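Local structure of transcription regulator, Crp family (Thermus thermophilus, 4EV0) at residues 16-21 with 110-115; 24-29 with 94-99; 44-49 with 68-73; 80-85 with 100-105. The protein activates transcription from specific promoters in a cAMP-dependent manner, binding cyclic AMP and DNA as a homodimer. All coordinates share one frame; numbering follows the deposited sequence.

Interaction 1: residues 16-21 with 110-115; sequences DLALSY and RRLPLV. With SO4 (sulfate ion), chain H.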
loop_
_atom_site.group_PDB
_atom_site.type_symbol
_atom_site.label_atom_id
_atom_site.label_comp_id
_atom_site.label_asym_id
_atom_site.label_seq_id
_atom_site.Cartn_x
_atom_site.Cartn_y
_atom_site.Cartn_z
ATOM N N ASP B 16 -1.707 16.213 29.838
ATOM C CA ASP B 16 -0.952 15.954 31.054
ATOM C C ASP B 16 -1.420 14.647 31.693
ATOM O O ASP B 16 -0.617 13.812 32.113
ATOM C CB ASP B 16 -1.128 17.119 32.032
ATOM C CG ASP B 16 -0.705 18.453 31.435
ATOM O OD1 ASP B 16 0.108 18.449 30.481
ATOM O OD2 ASP B 16 -1.182 19.502 31.919
ATOM N N LEU B 17 -2.733 14.476 31.733
ATOM C CA LEU B 17 -3.344 13.265 32.256
ATOM C C LEU B 17 -2.840 12.030 31.511
ATOM O O LEU B 17 -2.417 11.052 32.124
ATOM C CB LEU B 17 -4.870 13.392 32.135
ATOM C CG LEU B 17 -5.862 12.430 32.793
ATOM C CD1 LEU B 17 -7.243 13.081 32.803
ATOM C CD2 LEU B 17 -5.936 11.099 32.061
ATOM N N ALA B 18 -2.887 12.085 30.186
ATOM C CA ALA B 18 -2.454 10.962 29.357
ATOM C C ALA B 18 -0.966 10.617 29.555
ATOM O O ALA B 18 -0.607 9.448 29.723
ATOM C CB ALA B 18 -2.772 11.231 27.884
ATOM N N LEU B 19 -0.109 11.634 29.572
ATOM C CA LEU B 19 1.330 11.430 29.719
ATOM C C LEU B 19 1.731 10.718 31.014
ATOM O O LEU B 19 2.823 10.145 31.095
ATOM C CB LEU B 19 2.060 12.769 29.615
ATOM C CG LEU B 19 2.131 13.288 28.180
ATOM C CD1 LEU B 19 2.732 14.680 28.128
ATOM C CD2 LEU B 19 2.934 12.314 27.335
ATOM N N SER B 20 0.846 10.745 32.016
ATOM C CA SER B 20 1.165 10.207 33.343
ATOM C C SER B 20 1.137 8.680 33.379
ATOM O O SER B 20 1.602 8.068 34.349
ATOM C CB SER B 20 0.237 10.791 34.419
ATOM O OG SER B 20 -1.081 10.259 34.345
ATOM N N TYR B 21 0.587 8.074 32.323
ATOM C CA TYR B 21 0.549 6.615 32.205
ATOM C C TYR B 21 1.846 6.031 31.593
ATOM O O TYR B 21 2.061 4.814 31.582
ATOM C CB TYR B 21 -0.676 6.195 31.388
ATOM C CG TYR B 21 -2.007 6.378 32.093
ATOM C CD1 TYR B 21 -2.598 7.634 32.207
ATOM C CD2 TYR B 21 -2.696 5.287 32.609
ATOM C CE1 TYR B 21 -3.826 7.800 32.842
ATOM C CE2 TYR B 21 -3.924 5.443 33.244
ATOM C CZ TYR B 21 -4.480 6.700 33.358
ATOM O OH TYR B 21 -5.697 6.854 33.992
ATOM N N ARG B 110 -10.067 4.268 28.939
ATOM C CA ARG B 110 -11.299 4.299 29.741
ATOM C C ARG B 110 -11.578 5.700 30.267
ATOM O O ARG B 110 -12.730 6.083 30.450
ATOM C CB ARG B 110 -11.237 3.310 30.902
ATOM C CG ARG B 110 -11.546 1.881 30.510
ATOM C CD ARG B 110 -11.634 0.978 31.744
ATOM N NE ARG B 110 -12.603 -0.096 31.527
ATOM C CZ ARG B 110 -13.223 -0.765 32.498
ATOM N NH1 ARG B 110 -12.972 -0.477 33.769
ATOM N NH2 ARG B 110 -14.094 -1.720 32.196
ATOM N N ARG B 111 -10.511 6.455 30.504
ATOM C CA ARG B 111 -10.624 7.866 30.850
ATOM C C ARG B 111 -10.616 8.786 29.616
ATOM O O ARG B 111 -11.330 9.789 29.603
ATOM C CB ARG B 111 -9.536 8.280 31.852
ATOM C CG ARG B 111 -9.870 7.897 33.302
ATOM C CD ARG B 111 -9.875 9.106 34.230
ATOM N NE ARG B 111 -8.521 9.461 34.646
ATOM C CZ ARG B 111 -8.231 10.338 35.606
ATOM N NH1 ARG B 111 -9.203 10.964 36.261
ATOM N NH2 ARG B 111 -6.963 10.589 35.918
ATOM N N LEU B 112 -9.822 8.447 28.592
ATOM C CA LEU B 112 -9.766 9.248 27.358
ATOM C C LEU B 112 -9.877 8.435 26.061
ATOM O O LEU B 112 -8.860 8.173 25.409
ATOM C CB LEU B 112 -8.486 10.094 27.305
ATOM C CG LEU B 112 -8.307 11.127 28.419
ATOM C CD1 LEU B 112 -6.946 11.846 28.317
ATOM C CD2 LEU B 112 -9.478 12.113 28.407
ATOM N N PRO B 113 -11.109 8.069 25.670
ATOM C CA PRO B 113 -11.357 7.235 24.486
ATOM C C PRO B 113 -10.703 7.827 23.240
ATOM O O PRO B 113 -10.310 7.106 22.316
ATOM C CB PRO B 113 -12.889 7.280 24.335
ATOM C CG PRO B 113 -13.415 7.660 25.653
ATOM C CD PRO B 113 -12.363 8.534 26.293
ATOM N N LEU B 114 -10.583 9.149 23.224
ATOM C CA LEU B 114 -10.032 9.854 22.081
ATOM C C LEU B 114 -8.590 9.413 21.768
ATOM O O LEU B 114 -8.079 9.647 20.651
ATOM C CB LEU B 114 -10.110 11.364 22.307
ATOM C CG LEU B 114 -10.076 12.245 21.058
ATOM C CD1 LEU B 114 -11.236 11.889 20.103
ATOM C CD2 LEU B 114 -10.091 13.728 21.432
ATOM N N VAL B 115 -7.944 8.771 22.743
ATOM C CA VAL B 115 -6.613 8.206 22.529
ATOM C C VAL B 115 -6.695 6.961 21.661
ATOM O O VAL B 115 -5.882 6.769 20.766
ATOM C CB VAL B 115 -5.914 7.843 23.853
ATOM C CG1 VAL B 115 -4.607 7.109 23.578
ATOM C CG2 VAL B 115 -5.671 9.095 24.677
HETATM S S SO4 H . -12.071 12.402 25.467
HETATM O O1 SO4 H . -12.637 12.320 26.816
HETATM O O2 SO4 H . -13.172 12.363 24.499
HETATM O O3 SO4 H . -11.332 13.652 25.301
HETATM O O4 SO4 H . -11.187 11.265 25.253
#

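Interaction 2: residues 24-29 with 94-99; sequences RRLYPQ and DTELLA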
loop_
_atom_site.group_PDB
_atom_site.type_symbol
_atom_site.label_atom_id
_atom_site.label_comp_id
_atom_site.label_asym_id
_atom_site.label_seq_id
_atom_site.Cartn_x
_atom_site.Cartn_y
_atom_site.Cartn_z
ATOM N N ARG B 24 9.495 6.125 31.228
ATOM C CA ARG B 24 10.666 6.584 30.501
ATOM C C ARG B 24 11.598 5.412 30.180
ATOM O O ARG B 24 11.886 4.594 31.041
ATOM C CB ARG B 24 11.391 7.656 31.316
ATOM C CG ARG B 24 10.499 8.842 31.710
ATOM C CD ARG B 24 11.246 9.831 32.614
ATOM N NE ARG B 24 10.735 11.199 32.485
ATOM C CZ ARG B 24 10.105 11.867 33.449
ATOM N NH1 ARG B 24 9.900 11.296 34.624
ATOM N NH2 ARG B 24 9.686 13.110 33.238
ATOM N N ARG B 25 12.034 5.321 28.926
ATOM C CA ARG B 25 13.020 4.324 28.503
ATOM C C ARG B 25 14.074 5.010 27.620
ATOM O O ARG B 25 13.733 5.841 26.773
ATOM C CB ARG B 25 12.355 3.169 27.738
ATOM C CG ARG B 25 11.317 2.345 28.532
ATOM C CD ARG B 25 11.994 1.348 29.464
ATOM N NE ARG B 25 11.095 0.318 29.994
ATOM C CZ ARG B 25 10.383 0.440 31.113
ATOM N NH1 ARG B 25 10.424 1.570 31.811
ATOM N NH2 ARG B 25 9.620 -0.565 31.531
ATOM N N LEU B 26 15.346 4.673 27.833
ATOM C CA LEU B 26 16.449 5.320 27.114
ATOM C C LEU B 26 17.207 4.362 26.195
ATOM O O LEU B 26 17.569 3.253 26.602
ATOM C CB LEU B 26 17.429 5.979 28.089
ATOM C CG LEU B 26 17.060 7.346 28.677
ATOM C CD1 LEU B 26 15.856 7.267 29.616
ATOM C CD2 LEU B 26 18.264 7.967 29.400
ATOM N N TYR B 27 17.442 4.800 24.955
ATOM C CA TYR B 27 18.225 4.022 23.988
ATOM C C TYR B 27 19.312 4.866 23.336
ATOM O O TYR B 27 19.007 5.782 22.565
ATOM C CB TYR B 27 17.318 3.393 22.912
ATOM C CG TYR B 27 16.418 2.335 23.486
ATOM C CD1 TYR B 27 15.177 2.665 24.026
ATOM C CD2 TYR B 27 16.829 1.009 23.537
ATOM C CE1 TYR B 27 14.365 1.699 24.589
ATOM C CE2 TYR B 27 16.023 0.034 24.099
ATOM C CZ TYR B 27 14.795 0.381 24.627
ATOM O OH TYR B 27 14.005 -0.598 25.188
ATOM N N PRO B 28 20.584 4.553 23.639
ATOM C CA PRO B 28 21.776 5.213 23.075
ATOM C C PRO B 28 21.884 4.985 21.569
ATOM O O PRO B 28 21.275 4.037 21.064
ATOM C CB PRO B 28 22.940 4.498 23.773
ATOM C CG PRO B 28 22.344 3.901 25.030
ATOM C CD PRO B 28 20.939 3.514 24.622
ATOM N N GLN B 29 22.652 5.833 20.879
ATOM C CA GLN B 29 22.923 5.697 19.441
ATOM C C GLN B 29 23.237 4.267 19.002
ATOM O O GLN B 29 24.168 3.642 19.519
ATOM C CB GLN B 29 24.108 6.584 19.034
ATOM C CG GLN B 29 23.735 7.927 18.432
ATOM C CD GLN B 29 24.530 8.258 17.176
ATOM O OE1 GLN B 29 25.390 7.487 16.745
ATOM N NE2 GLN B 29 24.239 9.412 16.582
ATOM N N ASP B 94 21.011 9.146 20.210
ATOM C CA ASP B 94 20.687 8.933 21.613
ATOM C C ASP B 94 19.220 9.320 21.739
ATOM O O ASP B 94 18.832 10.436 21.379
ATOM C CB ASP B 94 21.544 9.808 22.534
ATOM C CG ASP B 94 22.937 9.223 22.799
ATOM O OD1 ASP B 94 23.363 8.276 22.099
ATOM O OD2 ASP B 94 23.616 9.740 23.714
ATOM N N THR B 95 18.404 8.394 22.234
ATOM C CA THR B 95 16.956 8.545 22.151
ATOM C C THR B 95 16.227 8.357 23.488
ATOM O O THR B 95 16.520 7.431 24.265
ATOM C CB THR B 95 16.364 7.586 21.076
ATOM O OG1 THR B 95 16.902 7.911 19.788
ATOM C CG2 THR B 95 14.853 7.693 21.017
ATOM N N GLU B 96 15.297 9.266 23.764
ATOM C CA GLU B 96 14.390 9.109 24.888
ATOM C C GLU B 96 13.016 8.709 24.387
ATOM O O GLU B 96 12.420 9.382 23.546
ATOM C CB GLU B 96 14.304 10.386 25.713
ATOM C CG GLU B 96 15.516 10.620 26.592
ATOM C CD GLU B 96 15.340 11.817 27.497
ATOM O OE1 GLU B 96 15.416 11.644 28.735
ATOM O OE2 GLU B 96 15.124 12.930 26.967
ATOM N N LEU B 97 12.533 7.593 24.917
ATOM C CA LEU B 97 11.245 7.034 24.546
ATOM C C LEU B 97 10.280 7.077 25.713
ATOM O O LEU B 97 10.646 6.733 26.843
ATOM C CB LEU B 97 11.419 5.583 24.091
ATOM C CG LEU B 97 12.229 5.371 22.805
ATOM C CD1 LEU B 97 12.272 3.900 22.440
ATOM C CD2 LEU B 97 11.656 6.194 21.648
ATOM N N LEU B 98 9.050 7.503 25.453
ATOM C CA LEU B 98 7.990 7.380 26.441
ATOM C C LEU B 98 7.163 6.157 26.083
ATOM O O LEU B 98 6.528 6.114 25.025
ATOM C CB LEU B 98 7.126 8.636 26.484
ATOM C CG LEU B 98 7.743 9.890 27.103
ATOM C CD1 LEU B 98 6.859 11.090 26.830
ATOM C CD2 LEU B 98 7.974 9.719 28.609
ATOM N N ALA B 99 7.190 5.153 26.956
ATOM C CA ALA B 99 6.555 3.871 26.671
ATOM C C ALA B 99 5.206 3.724 27.357
ATOM O O ALA B 99 5.037 4.082 28.534
ATOM C CB ALA B 99 7.465 2.736 27.073
#

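Interaction 3: residues 44-49 with 68-73; sequences YLVASG and LGPGEL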
loop_
_atom_site.group_PDB
_atom_site.type_symbol
_atom_site.label_atom_id
_atom_site.label_comp_id
_atom_site.label_asym_id
_atom_site.label_seq_id
_atom_site.Cartn_x
_atom_site.Cartn_y
_atom_site.Cartn_z
ATOM N N TYR B 44 5.482 3.270 21.828
ATOM C CA TYR B 44 6.424 4.296 22.238
ATOM C C TYR B 44 6.157 5.620 21.533
ATOM O O TYR B 44 5.872 5.660 20.330
ATOM C CB TYR B 44 7.876 3.863 21.955
ATOM C CG TYR B 44 8.305 2.547 22.573
ATOM C CD1 TYR B 44 8.117 1.349 21.902
ATOM C CD2 TYR B 44 8.910 2.506 23.821
ATOM C CE1 TYR B 44 8.510 0.142 22.453
ATOM C CE2 TYR B 44 9.308 1.297 24.392
ATOM C CZ TYR B 44 9.107 0.119 23.698
ATOM O OH TYR B 44 9.499 -1.084 24.249
ATOM N N LEU B 45 6.254 6.696 22.304
ATOM C CA LEU B 45 6.371 8.043 21.770
ATOM C C LEU B 45 7.841 8.423 21.824
ATOM O O LEU B 45 8.544 8.051 22.764
ATOM C CB LEU B 45 5.575 9.016 22.635
ATOM C CG LEU B 45 4.264 9.598 22.107
ATOM C CD1 LEU B 45 3.662 8.739 20.992
ATOM C CD2 LEU B 45 3.286 9.759 23.251
ATOM N N VAL B 46 8.315 9.154 20.820
ATOM C CA VAL B 46 9.684 9.663 20.848
ATOM C C VAL B 46 9.709 11.017 21.550
ATOM O O VAL B 46 9.086 11.976 21.091
ATOM C CB VAL B 46 10.281 9.802 19.434
ATOM C CG1 VAL B 46 11.597 10.579 19.487
ATOM C CG2 VAL B 46 10.470 8.430 18.798
ATOM N N ALA B 47 10.402 11.081 22.684
ATOM C CA ALA B 47 10.570 12.338 23.404
ATOM C C ALA B 47 11.746 13.153 22.834
ATOM O O ALA B 47 11.666 14.379 22.705
ATOM C CB ALA B 47 10.773 12.070 24.869
ATOM N N SER B 48 12.830 12.461 22.497
ATOM C CA SER B 48 13.992 13.090 21.881
ATOM C C SER B 48 14.806 12.034 21.139
ATOM O O SER B 48 14.783 10.861 21.510
ATOM C CB SER B 48 14.866 13.742 22.944
ATOM O OG SER B 48 15.564 12.752 23.672
ATOM N N GLY B 49 15.529 12.450 20.100
ATOM C CA GLY B 49 16.352 11.534 19.333
ATOM C C GLY B 49 15.707 11.171 18.008
ATOM O O GLY B 49 14.856 11.903 17.495
ATOM N N LEU B 68 11.663 8.344 12.538
ATOM C CA LEU B 68 10.772 9.029 13.461
ATOM C C LEU B 68 11.549 9.947 14.373
ATOM O O LEU B 68 12.579 9.558 14.939
ATOM C CB LEU B 68 9.973 8.027 14.294
ATOM C CG LEU B 68 9.187 6.997 13.482
ATOM C CD1 LEU B 68 8.421 6.079 14.407
ATOM C CD2 LEU B 68 8.243 7.676 12.478
ATOM N N GLY B 69 11.053 11.171 14.508
ATOM C CA GLY B 69 11.628 12.119 15.442
ATOM C C GLY B 69 10.633 12.395 16.545
ATOM O O GLY B 69 9.584 11.748 16.593
ATOM N N PRO B 70 10.963 13.354 17.431
ATOM C CA PRO B 70 10.126 13.797 18.555
ATOM C C PRO B 70 8.637 13.950 18.218
ATOM O O PRO B 70 8.269 14.526 17.183
ATOM C CB PRO B 70 10.738 15.149 18.925
ATOM C CG PRO B 70 12.200 14.963 18.622
ATOM C CD PRO B 70 12.259 14.062 17.404
ATOM N N GLY B 71 7.793 13.408 19.095
ATOM C CA GLY B 71 6.356 13.523 18.962
ATOM C C GLY B 71 5.729 12.392 18.177
ATOM O O GLY B 71 4.500 12.263 18.133
ATOM N N GLU B 72 6.560 11.570 17.551
ATOM C CA GLU B 72 6.055 10.521 16.677
ATOM C C GLU B 72 5.939 9.186 17.402
ATOM O O GLU B 72 6.657 8.930 18.369
ATOM C CB GLU B 72 6.915 10.412 15.413
ATOM C CG GLU B 72 6.591 11.477 14.355
ATOM C CD GLU B 72 7.549 11.449 13.171
ATOM O OE1 GLU B 72 8.736 11.817 13.352
ATOM O OE2 GLU B 72 7.113 11.057 12.058
ATOM N N LEU B 73 5.042 8.337 16.912
ATOM C CA LEU B 73 4.655 7.110 17.592
ATOM C C LEU B 73 5.041 5.839 16.826
ATOM O O LEU B 73 4.982 5.813 15.597
ATOM C CB LEU B 73 3.142 7.146 17.810
ATOM C CG LEU B 73 2.418 5.969 18.453
ATOM C CD1 LEU B 73 1.264 6.505 19.279
ATOM C CD2 LEU B 73 1.889 5.018 17.413
#

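Interaction 4: residues 80-85 with 100-105; sequences LDEGER and LFREDY. With CMP (adenosine-3',5'-cyclic-monophosphate), chain G.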
loop_
_atom_site.group_PDB
_atom_site.type_symbol
_atom_site.label_atom_id
_atom_site.label_comp_id
_atom_site.label_asym_id
_atom_site.label_seq_id
_atom_site.Cartn_x
_atom_site.Cartn_y
_atom_site.Cartn_z
ATOM N N LEU B 80 -1.783 -3.461 20.394
ATOM C CA LEU B 80 -3.200 -3.612 20.122
ATOM C C LEU B 80 -3.637 -5.060 19.969
ATOM O O LEU B 80 -4.626 -5.464 20.576
ATOM C CB LEU B 80 -3.575 -2.805 18.881
ATOM C CG LEU B 80 -3.606 -1.291 19.082
ATOM C CD1 LEU B 80 -3.574 -0.583 17.732
ATOM C CD2 LEU B 80 -4.850 -0.886 19.903
ATOM N N ASP B 81 -2.906 -5.838 19.171
ATOM C CA ASP B 81 -3.345 -7.195 18.813
ATOM C C ASP B 81 -2.539 -8.329 19.460
ATOM O O ASP B 81 -2.863 -9.507 19.282
ATOM C CB ASP B 81 -3.384 -7.377 17.286
ATOM C CG ASP B 81 -2.025 -7.163 16.620
ATOM O OD1 ASP B 81 -0.981 -7.281 17.320
ATOM O OD2 ASP B 81 -2.004 -6.879 15.381
ATOM N N GLU B 82 -1.488 -7.959 20.192
ATOM C CA GLU B 82 -0.595 -8.917 20.856
ATOM C C GLU B 82 0.151 -9.810 19.855
ATOM O O GLU B 82 0.707 -10.840 20.230
ATOM C CB GLU B 82 -1.336 -9.762 21.922
ATOM C CG GLU B 82 -2.267 -8.959 22.860
ATOM C CD GLU B 82 -2.906 -9.802 23.992
ATOM O OE1 GLU B 82 -4.153 -9.783 24.137
ATOM O OE2 GLU B 82 -2.170 -10.464 24.756
ATOM N N GLY B 83 0.155 -9.417 18.579
ATOM C CA GLY B 83 0.942 -10.105 17.567
ATOM C C GLY B 83 2.416 -9.743 17.704
ATOM O O GLY B 83 2.767 -8.809 18.431
ATOM N N GLU B 84 3.288 -10.455 16.999
ATOM C CA GLU B 84 4.698 -10.086 17.001
ATOM C C GLU B 84 4.891 -8.709 16.383
ATOM O O GLU B 84 4.012 -8.204 15.669
ATOM C CB GLU B 84 5.534 -11.126 16.266
ATOM C CG GLU B 84 5.462 -12.499 16.880
ATOM C CD GLU B 84 6.162 -13.542 16.040
ATOM O OE1 GLU B 84 6.267 -13.341 14.807
ATOM O OE2 GLU B 84 6.610 -14.560 16.618
ATOM N N ARG B 85 6.032 -8.096 16.680
ATOM C CA ARG B 85 6.391 -6.832 16.068
ATOM C C ARG B 85 6.415 -7.018 14.554
ATOM O O ARG B 85 7.031 -7.958 14.047
ATOM C CB ARG B 85 7.766 -6.391 16.546
ATOM C CG ARG B 85 7.849 -6.127 18.024
ATOM C CD ARG B 85 6.945 -4.979 18.392
ATOM N NE ARG B 85 7.186 -4.547 19.765
ATOM C CZ ARG B 85 6.443 -3.638 20.391
ATOM N NH1 ARG B 85 5.414 -3.078 19.743
ATOM N NH2 ARG B 85 6.730 -3.289 21.649
ATOM N N LEU B 100 4.241 3.184 26.626
ATOM C CA LEU B 100 2.945 2.912 27.221
ATOM C C LEU B 100 2.620 1.427 27.118
ATOM O O LEU B 100 2.457 0.884 26.025
ATOM C CB LEU B 100 1.880 3.765 26.549
ATOM C CG LEU B 100 0.437 3.463 26.923
ATOM C CD1 LEU B 100 0.210 3.738 28.404
ATOM C CD2 LEU B 100 -0.480 4.293 26.037
ATOM N N PHE B 101 2.549 0.763 28.262
ATOM C CA PHE B 101 2.314 -0.673 28.268
ATOM C C PHE B 101 0.844 -0.985 28.080
ATOM O O PHE B 101 0.005 -0.093 28.164
ATOM C CB PHE B 101 2.939 -1.321 29.500
ATOM C CG PHE B 101 4.433 -1.367 29.423
ATOM C CD1 PHE B 101 5.192 -0.236 29.699
ATOM C CD2 PHE B 101 5.086 -2.516 29.004
ATOM C CE1 PHE B 101 6.587 -0.259 29.592
ATOM C CE2 PHE B 101 6.482 -2.543 28.897
ATOM C CZ PHE B 101 7.226 -1.413 29.192
ATOM N N ARG B 102 0.543 -2.237 27.767
ATOM C CA ARG B 102 -0.806 -2.605 27.365
ATOM C C ARG B 102 -1.826 -2.397 28.495
ATOM O O ARG B 102 -2.914 -1.857 28.270
ATOM C CB ARG B 102 -0.834 -4.044 26.851
ATOM C CG ARG B 102 -2.127 -4.388 26.151
ATOM C CD ARG B 102 -2.094 -5.766 25.529
ATOM N NE ARG B 102 -3.435 -6.339 25.509
ATOM C CZ ARG B 102 -4.338 -6.145 24.546
ATOM N NH1 ARG B 102 -4.051 -5.399 23.480
ATOM N NH2 ARG B 102 -5.533 -6.715 24.647
ATOM N N GLU B 103 -1.467 -2.809 29.710
ATOM C CA GLU B 103 -2.362 -2.652 30.853
ATOM C C GLU B 103 -2.592 -1.180 31.193
ATOM O O GLU B 103 -3.679 -0.802 31.627
ATOM C CB GLU B 103 -1.848 -3.416 32.084
ATOM C CG GLU B 103 -1.787 -4.930 31.908
ATOM C CD GLU B 103 -3.055 -5.499 31.278
ATOM O OE1 GLU B 103 -4.076 -5.636 31.994
ATOM O OE2 GLU B 103 -3.032 -5.801 30.058
ATOM N N ASP B 104 -1.575 -0.347 30.985
ATOM C CA ASP B 104 -1.719 1.074 31.285
ATOM C C ASP B 104 -2.490 1.795 30.196
ATOM O O ASP B 104 -3.209 2.761 30.467
ATOM C CB ASP B 104 -0.360 1.724 31.509
ATOM C CG ASP B 104 0.317 1.223 32.765
ATOM O OD1 ASP B 104 -0.339 1.205 33.832
ATOM O OD2 ASP B 104 1.500 0.836 32.680
ATOM N N TYR B 105 -2.342 1.311 28.966
ATOM C CA TYR B 105 -3.112 1.814 27.848
ATOM C C TYR B 105 -4.612 1.537 28.057
ATOM O O TYR B 105 -5.449 2.415 27.835
ATOM C CB TYR B 105 -2.593 1.189 26.544
ATOM C CG TYR B 105 -3.616 1.109 25.450
ATOM C CD1 TYR B 105 -3.799 2.167 24.563
ATOM C CD2 TYR B 105 -4.398 -0.025 25.294
ATOM C CE1 TYR B 105 -4.743 2.101 23.557
ATOM C CE2 TYR B 105 -5.357 -0.105 24.281
ATOM C CZ TYR B 105 -5.521 0.960 23.414
ATOM O OH TYR B 105 -6.470 0.885 22.414
HETATM P P CMP G . 4.592 -2.926 15.965
HETATM O O1P CMP G . 4.248 -3.102 17.415
HETATM O O2P CMP G . 4.009 -3.889 14.955
HETATM O "O5'" CMP G . 6.194 -2.848 15.779
HETATM C "C5'" CMP G . 6.775 -2.197 14.651
HETATM C "C4'" CMP G . 6.043 -0.924 14.402
HETATM O "O4'" CMP G . 6.387 -0.326 13.138
HETATM C "C3'" CMP G . 4.559 -1.081 14.284
HETATM O "O3'" CMP G . 3.970 -1.478 15.506
HETATM C "C2'" CMP G . 4.164 0.285 13.755
HETATM O "O2'" CMP G . 4.256 1.269 14.770
HETATM C "C1'" CMP G . 5.311 0.522 12.758
HETATM N N9 CMP G . 4.907 0.195 11.387
HETATM C C8 CMP G . 4.524 -1.005 10.916
HETATM N N7 CMP G . 4.190 -0.893 9.599
HETATM C C5 CMP G . 4.367 0.393 9.229
HETATM C C6 CMP G . 4.221 1.188 7.982
HETATM N N6 CMP G . 3.794 0.595 6.833
HETATM N N1 CMP G . 4.518 2.515 8.045
HETATM C C2 CMP G . 4.932 3.106 9.178
HETATM N N3 CMP G . 5.101 2.437 10.342
HETATM C C4 CMP G . 4.836 1.109 10.421
#

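Interaction 1: residues 16-21 with 110-115
L17 and R111 meet where helix 12-19, in the N-terminal part of the cyclic nucleotide-binding domain of this CRP-family regulator, packs against the junction between helix 102-111 and the long helix 114-135. Their side chains cross obliquely. L17 holds CG anti to its backbone N (chi1 -169°), and its CD1 lies over one face of the R111 guanidinium, 4.0 Å from R111 CZ and displaced toward the rim, an apolar cover on a charged plane with no hydrogen bond across the two segments. The closest approach of this pair is L17 CG to R111 NH2, 3.8 Å. The other branch turns to the buried side: L17 CD2 reaches L112 CD1 at 3.9 Å, and the same methyl of L112 is met by A18 CB at 4.2 Å. L112 CD1 thus takes two neighbours from successive residues of the helix. The Y21 and R111 side chains cross at about a right angle, with ring and guanidinium planes 61° apart, and Y21 OH stands 3.9 Å from R111 NE, too far for a bond. Within 16-21, L17 O accepts S20 OG at 2.7 Å. At the junction of the later helices a sulfate, probably from the crystallisation liquor, is also bound by R110 NE of the second subunit; here L114 N donates to sulfate O4 at 3.0 Å, with an N-H...O angle of 160°.

Interaction 2: residues 24-29 with 94-99
Strands 24-27 and 95-99 run antiparallel, their axes 4.8 Å apart at closest approach and their directions 150° apart, as neighbours in one sheet of the cyclic nucleotide-binding beta roll. R25 with L97 and Y27 with T95 are hydrogen-bonded pairs, each closed by two backbone bonds, whereas R24 with L98 and L26 with E96 are non-hydrogen-bonded pairs. On the face carrying R24, L26, E96 and L98, side chains of paired residues lie alongside one another and point the same way: R24 CG meets L98 CD2 at 4.1 Å, and L26 CG meets E96 CG at 4.2 Å. The opposite face carries the tighter apolar contact. Y27 and L97 cross at about a right angle, L97 CD1 coming obliquely to the ring at 3.5 Å from Y27 CD1, and both also touch I33 of strand 32-34. Farther along this face, R25 CG rests 4.1 Å from A99 CB. T95 OG1 turns instead to E93 O and K50 N. Past the last pair, the D94 carboxylate supplies a side-chain acceptor: OD1, approached on its anti side and 22° out of the carboxylate plane, receives Q29 N at 2.8 Å.

Interaction 3: residues 44-49 with 68-73
V46 is gripped through both of its backbone polar atoms by the loop 68-73, which carries the chain from strand 61-68 to strand 73-74 of the cyclic nucleotide-binding domain. V46 N donates to E72 O at 3.0 Å, and V46 O accepts G71 N at 2.8 Å with an angle of 170° at the hydrogen. The acceptor V46 O also has a CA-H...O contact from P70. Within the loop, a type II turn from G69 to E72 is closed by E72 N to G69 O, while E72 OE1 accepts G69 N at 2.7 Å, tying the side chain back to the start of the turn. Two further loop carbonyls are met from outside the segments: G71 O by S4 OG and L73 O by R126 NH2. The V46 side chain sits over the turn, CB 3.5 Å from G69 O and CG1 4.1 Å from P70 CD. An alanine here, lacking CG1 and CG2, would probably open a gap beside P70 and toward L97 and F74. L45 CD1 packs at 3.6 Å on L73 CB. Both bonds across the contact are thus backbone to backbone, but the turn itself also depends on the E72 carboxylate and on glycine at G71, whose phi of 91° would jam a CB against the preceding carbonyl O. The side chain of L73, next along the chain, lies about 5 Å from the bound cyclic AMP at their nearest atoms.

Interaction 4: residues 80-85 with 100-105
R102 reaches the end of helix 76-81 with an extended chain, CG anti to its backbone N (chi1 -168°). Its NH1 donates to L80 O at 3.0 Å, from well above the carbonyl plane and with a bent angle of 131°; the same nitrogen also bonds L79 O. The E82 carboxylate stacks over one guanidinium face, the planes 25° apart. E82 OE1 lies 3.4 Å from R102 NH2, a salt bridge of charge alone. A methionine in place of R102 would probably leave E82 without its opposite charge and the two carbonyls without this donor. L80 crosses Y105 at about a right angle, its CD2 3.5 Å from Y105 OH, and that hydroxyl bonds H117 of the second subunit. Farther out, an Asx turn, G83 N to D81 OD1 at 2.7 Å, leads toward R85, whose NH1 grips cyclic AMP O1P at 2.6 Å. The contact thus joins the cyclic AMP-binding helix 76-81 and the loop after it to helix 102-111, with L80 and Y105 also packing on helix 114-135.

Overall arrangement
All four contacts lie on the same side of the chain's centre, in the cyclic nucleotide-binding part. Interaction 1 spans the others along the chain; interaction 3 falls between the segments of interaction 2, while interactions 2 and 4 alternate. Interactions 2 and 3, with centres about 9 Å apart, share a four-stranded sheet in which strands 95-101 and 42-46 are neighbours. Interactions 2 and 4 both use strand 95-101, and interactions 1 and 4, about 15 Å between centres, both use helix 102-111 and touch the second subunit. Y44 of interaction 3 packs on the cyclic AMP-binding R85 of interaction 4. These shared elements connect sheet, ligand pocket and dimer interface, consistent with cAMP-dependent regulation.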